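Local coordinates for cobalamin biosynthesis protein (cbiD) (Archaeoglobus fulgidus, PDB 1SR8) that probably methylates C-1 of cobalt-precorrin-5B with S-adenosyl-L-methionine, giving cobalt-precorrin-6A on the anaerobic route to adenosylcobalamin, at residues I31-D35 with G36-R40. Residues are numbered along the deposited sequence; the frame is centred on the assembly and turned at random.
Sequences ILTED and GYLRR
I31 and L38 face each other as an antiparallel hydrogen-bonded pair. I31 N reaches L38 O at 2.8 Å, nearly straight (176°); the return bond, L38 N to I31 O, is equally short but more bent. Nearer the turn, T33 N bonds to G36 O at 2.9 Å. That same oxygen also takes a weak bond from T33 OG1, held between the backbone N and carbonyl carbon of its own residue (chi1 73°), where it in turn receives a weak bond from D35 N. G36 has a positive phi and takes backbone angles at which a CB would be jammed against the carbonyl oxygen of D35, which by itself calls for glycine.

Apolar contacts fall on both faces. On one, I31 CB lies 4.0 Å from L38 CB, while T33 CG2 meets L38 CG with the two side chains at about a right angle; L197 of helix 195-204 covers I31 and L38. On the other, L32 CD1 comes obliquely to the Y37 ring, 3.7 Å from CE1, and K24 makes a cation-pi contact with that ring.

R40, bent at chi2 (-138°), brings its guanidinium across I31, whose CG1 sits over the centre of one face, 3.6 Å from CZ. R40 NE and NH2 make salt bridges to E191 and D4, and NH1 a hydrogen bond to the carbonyl oxygen of G28. With an alanine in its place, E191 and D4 would probably lose their charged mate, the G28 carbonyl its donor, and I31 CG1 the flat group that lies against it.

Together these contacts make a beta hairpin of strands 30-33 and 36-42, the chain turning through E34 and D35, whose second strand continues the small antiparallel sheet to strand 189-190.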
# COMPACT_ATOMS: atom_id res chain seq x y z
N ILE A 31 6.73 5.54 -10.07
CA ILE A 31 7.99 4.81 -10.00
C ILE A 31 8.61 5.02 -11.38
O ILE A 31 8.13 4.51 -12.39
CB ILE A 31 7.80 3.30 -9.79
CG1 ILE A 31 7.20 3.01 -8.42
CG2 ILE A 31 9.14 2.60 -9.93
CD1 ILE A 31 7.03 1.53 -8.14
N LEU A 32 9.68 5.80 -11.42
CA LEU A 32 10.36 6.09 -12.66
C LEU A 32 11.07 4.84 -13.17
O LEU A 32 11.67 4.10 -12.40
CB LEU A 32 11.37 7.22 -12.42
CG LEU A 32 12.41 7.59 -13.47
CD1 LEU A 32 11.75 8.07 -14.75
CD2 LEU A 32 13.29 8.67 -12.88
N THR A 33 10.96 4.59 -14.48
CA THR A 33 11.62 3.44 -15.09
C THR A 33 12.61 3.92 -16.15
O THR A 33 12.74 5.12 -16.41
CB THR A 33 10.63 2.46 -15.76
OG1 THR A 33 10.13 3.04 -16.97
CG2 THR A 33 9.47 2.16 -14.83
N GLU A 34 13.30 2.96 -16.75
CA GLU A 34 14.29 3.22 -17.78
C GLU A 34 13.66 4.03 -18.93
O GLU A 34 14.28 4.95 -19.47
CB GLU A 34 14.84 1.89 -18.29
CG GLU A 34 16.26 1.92 -18.81
CD GLU A 34 16.85 0.53 -18.96
OE1 GLU A 34 16.25 -0.31 -19.66
OE2 GLU A 34 17.92 0.26 -18.37
N ASP A 35 12.43 3.68 -19.28
CA ASP A 35 11.71 4.35 -20.35
C ASP A 35 10.26 4.68 -19.99
O ASP A 35 9.33 4.09 -20.53
CB ASP A 35 11.75 3.48 -21.62
CG ASP A 35 11.12 2.11 -21.42
OD1 ASP A 35 11.19 1.28 -22.35
OD2 ASP A 35 10.54 1.86 -20.34
N GLY A 36 10.08 5.62 -19.07
CA GLY A 36 8.73 6.00 -18.68
C GLY A 36 8.48 5.95 -17.18
O GLY A 36 9.42 6.07 -16.39
N TYR A 37 7.22 5.78 -16.80
CA TYR A 37 6.81 5.72 -15.40
C TYR A 37 5.86 4.56 -15.13
O TYR A 37 5.17 4.09 -16.04
CB TYR A 37 6.09 7.02 -15.00
CG TYR A 37 6.93 8.28 -15.03
CD1 TYR A 37 7.75 8.62 -13.94
CD2 TYR A 37 6.92 9.13 -16.14
CE1 TYR A 37 8.54 9.78 -13.97
CE2 TYR A 37 7.72 10.29 -16.18
CZ TYR A 37 8.53 10.61 -15.09
OH TYR A 37 9.31 11.74 -15.13
N LEU A 38 5.84 4.09 -13.89
CA LEU A 38 4.90 3.05 -13.47
C LEU A 38 4.05 3.80 -12.44
O LEU A 38 4.58 4.58 -11.64
CB LEU A 38 5.61 1.86 -12.80
CG LEU A 38 6.06 0.72 -13.72
CD1 LEU A 38 6.83 -0.32 -12.92
CD2 LEU A 38 4.85 0.08 -14.36
N ARG A 39 2.75 3.58 -12.48
CA ARG A 39 1.83 4.26 -11.56
C ARG A 39 1.49 3.44 -10.31
O ARG A 39 1.09 2.28 -10.40
CB ARG A 39 0.53 4.62 -12.32
CG ARG A 39 0.72 5.57 -13.52
CD ARG A 39 -0.36 5.37 -14.60
NE ARG A 39 -1.43 6.38 -14.57
CZ ARG A 39 -1.34 7.63 -15.05
NH1 ARG A 39 -0.21 8.06 -15.61
NH2 ARG A 39 -2.38 8.45 -14.97
N ARG A 40 1.68 4.04 -9.14
CA ARG A 40 1.33 3.39 -7.89
C ARG A 40 -0.16 3.65 -7.67
O ARG A 40 -0.71 4.62 -8.21
CB ARG A 40 2.10 3.99 -6.71
CG ARG A 40 3.56 3.61 -6.62
CD ARG A 40 3.92 3.32 -5.18
NE ARG A 40 5.31 2.92 -5.01
CZ ARG A 40 6.34 3.76 -5.00
NH1 ARG A 40 6.13 5.06 -5.15
NH2 ARG A 40 7.58 3.30 -4.84